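Local coordinates for protein tRNA(Ile2) 2-agmatinylcytidine synthetase TiaS (Archaeoglobus fulgidus, PDB 5XOB) that catalyses the ATP-dependent joining of agmatine to the wobble cytidine of an isoleucine tRNA, which switches codon reading from AUG to AUA, at residues 318-323 with 335-341; 304-310 with 394-398. All blocks are in the same frame, centred on the assembly; numbering follows the deposited sequence.

Interaction 1. Residues 318-323 with 335-341; sequences DVVEVY and KIQIVEL
Two strands of the OB-fold domain, 319-323 and 335-338, run antiparallel, their axes 4.8 Å apart and at 165°. V320 faces I338 and V322 faces I336 as non-hydrogen-bonded pairs; E321-Q337 and Y323-K335 are hydrogen-bonded pairs. E321 N to Q337 O and Q337 N to E321 O both span 2.9 Å, while Y323 N to K335 O is weak at 3.3 Å. Beyond I338 a classic beta bulge sets V339 and E340 against V319: V319 O accepts V339 N at 3.0 Å and, weakly, E340 N at 3.4 Å, and V319 N reaches E340 O at 2.9 Å. V339, at phi/psi -86/-81, makes this kink.

On one face the long I336 side chain (chi1 and chi2 both t) is the bump, its CD1 filling the hollow between V320 CG2 (3.4 Å) and V322 CG1 (3.7 Å); short beta-branched valines leave that space and suit extended backbone. F307 and I311 of helix 307-313 pack on I336. On the other face K335 CE sits 3.8 Å from the Y323 ring centroid (chi1 m) in a CH-pi contact; K335 NZ, 5.0 Å from that centroid, makes an off-centre cation-pi contact. The valine-isoleucine face is thus apolar and buried, whereas that of Y323, K335, E321 and Q337 is mixed, its lysine hydrogen-bonded to K406 O and salt-bridged to D249.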
loop_
_atom_site.group_PDB
_atom_site.type_symbol
_atom_site.label_atom_id
_atom_site.label_comp_id
_atom_site.label_asym_id
_atom_site.label_seq_id
_atom_site.Cartn_x
_atom_site.Cartn_y
_atom_site.Cartn_z
ATOM N N ASP A 318 -5.749 -4.037 25.628
ATOM C CA ASP A 318 -4.614 -4.579 24.878
ATOM C C ASP A 318 -3.830 -3.448 24.244
ATOM O O ASP A 318 -4.420 -2.586 23.602
ATOM C CB ASP A 318 -5.088 -5.523 23.766
ATOM C CG ASP A 318 -5.146 -6.972 24.207
ATOM O OD1 ASP A 318 -4.244 -7.405 24.953
ATOM O OD2 ASP A 318 -6.080 -7.688 23.788
ATOM N N VAL A 319 -2.510 -3.450 24.421
ATOM C CA VAL A 319 -1.675 -2.426 23.795
ATOM C C VAL A 319 -1.396 -2.842 22.357
ATOM O O VAL A 319 -0.944 -3.965 22.089
ATOM C CB VAL A 319 -0.345 -2.184 24.532
ATOM C CG1 VAL A 319 0.398 -1.005 23.909
ATOM C CG2 VAL A 319 -0.587 -1.919 26.011
ATOM N N VAL A 320 -1.660 -1.914 21.441
ATOM C CA VAL A 320 -1.624 -2.200 20.018
ATOM C C VAL A 320 -1.153 -0.972 19.231
ATOM O O VAL A 320 -1.379 0.177 19.638
ATOM C CB VAL A 320 -3.022 -2.665 19.538
ATOM C CG1 VAL A 320 -3.840 -1.509 18.962
ATOM C CG2 VAL A 320 -2.896 -3.795 18.535
ATOM N N GLU A 321 -0.496 -1.232 18.107
ATOM C CA GLU A 321 -0.033 -0.178 17.226
ATOM C C GLU A 321 -0.650 -0.408 15.861
ATOM O O GLU A 321 -0.536 -1.498 15.305
ATOM C CB GLU A 321 1.491 -0.194 17.155
ATOM C CG GLU A 321 2.095 1.030 16.493
ATOM C CD GLU A 321 3.472 1.359 17.034
ATOM O OE1 GLU A 321 4.469 1.001 16.368
ATOM O OE2 GLU A 321 3.554 1.960 18.131
ATOM N N VAL A 322 -1.310 0.619 15.328
ATOM C CA VAL A 322 -2.098 0.476 14.100
ATOM C C VAL A 322 -1.536 1.267 12.919
ATOM O O VAL A 322 -0.953 2.344 13.088
ATOM C CB VAL A 322 -3.584 0.849 14.308
ATOM C CG1 VAL A 322 -4.230 -0.127 15.274
ATOM C CG2 VAL A 322 -3.751 2.278 14.800
ATOM N N TYR A 323 -1.746 0.712 11.725
ATOM C CA TYR A 323 -1.234 1.270 10.482
ATOM C C TYR A 323 -2.358 1.409 9.468
ATOM O O TYR A 323 -2.989 0.412 9.097
ATOM C CB TYR A 323 -0.177 0.335 9.892
ATOM C CG TYR A 323 1.042 0.118 10.760
ATOM C CD1 TYR A 323 2.244 0.753 10.470
ATOM C CD2 TYR A 323 1.002 -0.740 11.853
ATOM C CE1 TYR A 323 3.368 0.553 11.249
ATOM C CE2 TYR A 323 2.121 -0.947 12.638
ATOM C CZ TYR A 323 3.302 -0.295 12.333
ATOM O OH TYR A 323 4.418 -0.493 13.111
ATOM N N LYS A 335 -2.084 -3.087 8.497
ATOM C CA LYS A 335 -1.096 -3.827 9.257
ATOM C C LYS A 335 -1.437 -3.548 10.717
ATOM O O LYS A 335 -2.052 -2.528 11.014
ATOM C CB LYS A 335 0.282 -3.233 8.972
ATOM C CG LYS A 335 1.343 -4.190 8.467
ATOM C CD LYS A 335 2.730 -3.773 8.949
ATOM C CE LYS A 335 3.093 -2.322 8.641
ATOM N NZ LYS A 335 3.478 -2.107 7.222
ATOM N N ILE A 336 -1.016 -4.418 11.630
ATOM C CA ILE A 336 -1.151 -4.131 13.067
ATOM C C ILE A 336 -0.111 -4.869 13.914
ATOM O O ILE A 336 0.224 -6.022 13.628
ATOM C CB ILE A 336 -2.581 -4.452 13.578
ATOM C CG1 ILE A 336 -2.799 -3.881 14.983
ATOM C CG2 ILE A 336 -2.859 -5.953 13.549
ATOM C CD1 ILE A 336 -4.257 -3.789 15.373
ATOM N N GLN A 337 0.405 -4.200 14.945
ATOM C CA GLN A 337 1.244 -4.868 15.931
ATOM C C GLN A 337 0.519 -5.035 17.251
ATOM O O GLN A 337 0.012 -4.060 17.810
ATOM C CB GLN A 337 2.528 -4.102 16.214
ATOM C CG GLN A 337 3.430 -4.875 17.168
ATOM C CD GLN A 337 4.665 -4.116 17.581
ATOM O OE1 GLN A 337 4.753 -2.898 17.412
ATOM N NE2 GLN A 337 5.630 -4.836 18.146
ATOM N N ILE A 338 0.508 -6.267 17.754
ATOM C CA ILE A 338 0.108 -6.531 19.128
ATOM C C ILE A 338 1.343 -6.363 19.983
ATOM O O ILE A 338 2.274 -7.169 19.917
ATOM C CB ILE A 338 -0.469 -7.941 19.323
ATOM C CG1 ILE A 338 -1.897 -7.999 18.789
ATOM C CG2 ILE A 338 -0.525 -8.296 20.801
ATOM C CD1 ILE A 338 -2.013 -7.858 17.291
ATOM N N VAL A 339 1.348 -5.306 20.781
ATOM C CA VAL A 339 2.509 -4.975 21.583
ATOM C C VAL A 339 2.422 -5.753 22.886
ATOM O O VAL A 339 3.045 -6.804 23.027
ATOM C CB VAL A 339 2.597 -3.458 21.864
ATOM C CG1 VAL A 339 3.856 -3.142 22.659
ATOM C CG2 VAL A 339 2.560 -2.664 20.565
ATOM N N GLU A 340 1.633 -5.232 23.822
ATOM C CA GLU A 340 1.415 -5.866 25.104
ATOM C C GLU A 340 0.041 -6.498 25.091
ATOM O O GLU A 340 -0.960 -5.850 24.769
ATOM C CB GLU A 340 1.490 -4.850 26.246
ATOM C CG GLU A 340 1.501 -5.491 27.629
ATOM C CD GLU A 340 0.974 -4.574 28.725
ATOM O OE1 GLU A 340 -0.143 -4.831 29.235
ATOM O OE2 GLU A 340 1.676 -3.600 29.077
ATOM N N LEU A 341 0.004 -7.774 25.437
ATOM C CA LEU A 341 -1.252 -8.442 25.693
ATOM C C LEU A 341 -1.806 -8.063 27.065
ATOM O O LEU A 341 -1.100 -8.117 28.070
ATOM C CB LEU A 341 -1.080 -9.952 25.599
ATOM C CG LEU A 341 -1.370 -10.526 24.217
ATOM C CD1 LEU A 341 -1.088 -12.016 24.240
ATOM C CD2 LEU A 341 -2.809 -10.254 23.795
#

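Interaction 2. Residues 304-310 with 394-398; sequences TKQFRNV and YEVPP
A type II' beta turn from T304 to F307 leads into helix 307-313 of the OB-fold domain, and it meets the end of strand 392-395 where that strand gives way to the polyproline-II-like V396-P397. K305 takes up the turn's phi/psi of 57/-118, F307 N bonds to T304 O at 3.1 Å, and the CA atoms of F307 and V396 lie 5.5 Å apart. No hydrogen bond joins the two segments; the contact is largely apolar packing of a helix start against the end of strand 392-395.

F307, with chi1 t, is the central side chain of the contact. Its broad, flat ring suits a site lined by both backbone and side chains: V396 CG2 stands over the ring face, 4.1 Å from the F307 centroid in a CH-pi contact, F307 CE1 is 4.1 Å from Y394 CB, and F307 CD1 lies 3.2 Å from E395 O. One helical turn on, V310 CG2 reaches Y394 CG at 4.1 Å, a compact valine fitting beside a large ring that also stacks on H417. Y394 is buried, its hydroxyl satisfied by Q390 O. At the other end P397, a residue well suited to this backbone conformation, packs its CD 3.9 Å from F307 CB, and V396 CG1 touches T304 CB at 3.9 Å. Closer still, T304 O lies 3.2 Å from P397 CD.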
loop_
_atom_site.group_PDB
_atom_site.type_symbol
_atom_site.label_atom_id
_atom_site.label_comp_id
_atom_site.label_asym_id
_atom_site.label_seq_id
_atom_site.Cartn_x
_atom_site.Cartn_y
_atom_site.Cartn_z
ATOM N N THR A 304 -10.255 -7.733 3.453
ATOM C CA THR A 304 -9.034 -8.157 4.139
ATOM C C THR A 304 -9.141 -9.614 4.592
ATOM O O THR A 304 -8.180 -10.183 5.112
ATOM C CB THR A 304 -8.755 -7.283 5.371
ATOM O OG1 THR A 304 -9.712 -7.579 6.393
ATOM C CG2 THR A 304 -8.829 -5.799 5.018
ATOM N N LYS A 305 -10.330 -10.193 4.426
ATOM C CA LYS A 305 -10.536 -11.635 4.541
ATOM C C LYS A 305 -10.088 -12.192 5.891
ATOM O O LYS A 305 -10.612 -11.786 6.925
ATOM C CB LYS A 305 -9.846 -12.365 3.379
ATOM C CG LYS A 305 -10.293 -11.926 1.994
ATOM C CD LYS A 305 -11.808 -11.916 1.810
ATOM C CE LYS A 305 -12.169 -11.867 0.329
ATOM N NZ LYS A 305 -13.476 -11.211 0.044
ATOM N N GLN A 306 -9.104 -13.091 5.881
ATOM C CA GLN A 306 -8.687 -13.820 7.078
ATOM C C GLN A 306 -8.081 -12.887 8.119
ATOM O O GLN A 306 -8.045 -13.215 9.302
ATOM C CB GLN A 306 -7.656 -14.907 6.731
ATOM C CG GLN A 306 -8.135 -15.978 5.753
ATOM C CD GLN A 306 -8.020 -15.575 4.285
ATOM O OE1 GLN A 306 -7.516 -14.495 3.952
ATOM N NE2 GLN A 306 -8.488 -16.449 3.396
ATOM N N PHE A 307 -7.586 -11.735 7.674
ATOM C CA PHE A 307 -7.031 -10.730 8.580
ATOM C C PHE A 307 -8.041 -10.287 9.646
ATOM O O PHE A 307 -7.648 -9.852 10.728
ATOM C CB PHE A 307 -6.533 -9.521 7.779
ATOM C CG PHE A 307 -5.936 -8.422 8.621
ATOM C CD1 PHE A 307 -4.681 -8.569 9.199
ATOM C CD2 PHE A 307 -6.621 -7.229 8.815
ATOM C CE1 PHE A 307 -4.129 -7.553 9.967
ATOM C CE2 PHE A 307 -6.072 -6.209 9.574
ATOM C CZ PHE A 307 -4.825 -6.371 10.150
ATOM N N ARG A 308 -9.334 -10.400 9.338
ATOM C CA ARG A 308 -10.391 -10.090 10.305
ATOM C C ARG A 308 -10.371 -11.035 11.494
ATOM O O ARG A 308 -10.729 -10.650 12.609
ATOM C CB ARG A 308 -11.757 -10.175 9.649
ATOM C CG ARG A 308 -12.003 -9.092 8.619
ATOM C CD ARG A 308 -13.222 -9.402 7.775
ATOM N NE ARG A 308 -13.062 -10.664 7.060
ATOM C CZ ARG A 308 -13.959 -11.179 6.226
ATOM N NH1 ARG A 308 -15.100 -10.544 5.983
ATOM N NH2 ARG A 308 -13.711 -12.339 5.626
ATOM N N ASN A 309 -9.959 -12.273 11.248
ATOM C CA ASN A 309 -9.885 -13.280 12.303
ATOM C C ASN A 309 -9.019 -12.834 13.478
ATOM O O ASN A 309 -9.446 -12.928 14.630
ATOM C CB ASN A 309 -9.363 -14.609 11.747
ATOM C CG ASN A 309 -10.199 -15.129 10.590
ATOM O OD1 ASN A 309 -11.249 -14.570 10.263
ATOM N ND2 ASN A 309 -9.732 -16.200 9.960
ATOM N N VAL A 310 -7.820 -12.333 13.187
ATOM C CA VAL A 310 -6.895 -11.908 14.247
ATOM C C VAL A 310 -7.417 -10.647 14.936
ATOM O O VAL A 310 -7.216 -10.464 16.137
ATOM C CB VAL A 310 -5.422 -11.693 13.765
ATOM C CG1 VAL A 310 -5.020 -12.700 12.690
ATOM C CG2 VAL A 310 -5.174 -10.263 13.282
ATOM N N TYR A 394 0.883 -8.382 12.386
ATOM C CA TYR A 394 -0.014 -9.018 11.426
ATOM C C TYR A 394 -0.380 -8.044 10.307
ATOM O O TYR A 394 -0.495 -6.838 10.532
ATOM C CB TYR A 394 -1.287 -9.496 12.122
ATOM C CG TYR A 394 -1.052 -10.444 13.276
ATOM C CD1 TYR A 394 -0.973 -11.819 13.068
ATOM C CD2 TYR A 394 -0.919 -9.970 14.575
ATOM C CE1 TYR A 394 -0.769 -12.696 14.122
ATOM C CE2 TYR A 394 -0.714 -10.840 15.636
ATOM C CZ TYR A 394 -0.641 -12.202 15.403
ATOM O OH TYR A 394 -0.436 -13.078 16.448
ATOM N N GLU A 395 -0.572 -8.580 9.105
ATOM C CA GLU A 395 -0.887 -7.765 7.940
ATOM C C GLU A 395 -2.028 -8.366 7.139
ATOM O O GLU A 395 -2.347 -9.549 7.254
ATOM C CB GLU A 395 0.339 -7.632 7.034
ATOM C CG GLU A 395 0.725 -8.927 6.320
ATOM C CD GLU A 395 2.026 -8.823 5.537
ATOM O OE1 GLU A 395 2.475 -9.864 4.997
ATOM O OE2 GLU A 395 2.602 -7.707 5.460
ATOM N N VAL A 396 -2.615 -7.519 6.310
ATOM C CA VAL A 396 -3.645 -7.904 5.369
ATOM C C VAL A 396 -3.048 -8.823 4.294
ATOM O O VAL A 396 -1.896 -8.651 3.933
ATOM C CB VAL A 396 -4.187 -6.636 4.700
ATOM C CG1 VAL A 396 -5.219 -6.974 3.660
ATOM C CG2 VAL A 396 -4.815 -5.711 5.728
ATOM N N PRO A 397 -3.823 -9.793 3.764
ATOM C CA PRO A 397 -3.276 -10.658 2.700
ATOM C C PRO A 397 -2.887 -9.916 1.407
ATOM O O PRO A 397 -3.445 -8.857 1.126
ATOM C CB PRO A 397 -4.428 -11.633 2.420
ATOM C CG PRO A 397 -5.650 -10.935 2.920
ATOM C CD PRO A 397 -5.182 -10.215 4.144
ATOM N N PRO A 398 -1.960 -10.481 0.605
ATOM C CA PRO A 398 -1.450 -9.773 -0.579
ATOM C C PRO A 398 -2.537 -9.256 -1.523
ATOM O O PRO A 398 -2.378 -8.183 -2.115
ATOM C CB PRO A 398 -0.591 -10.827 -1.288
ATOM C CG PRO A 398 -0.211 -11.783 -0.219
ATOM C CD PRO A 398 -1.395 -11.838 0.703
#

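In the fold
Interactions 1 and 2 lie on the same side of the chain's centre, their own centres about 14 Å apart, and share one sheet: strand 335-338 pairs antiparallel with both 319-327 and 392-395. Along the chain, helix 307-313 comes first, followed by strands 319-327, 335-338 and 392-395, so interaction 1 is nested in the loop that interaction 2 closes. They touch directly, I336 N lying 2.7 Å from Y394 O in a probable hydrogen bond. Between 335-341 and 394-398 the chain runs out to the zinc ribbon, where C352, C355, C370 and C373 bind the metal, and comes back to pair strand 392-395 with strand 335-338.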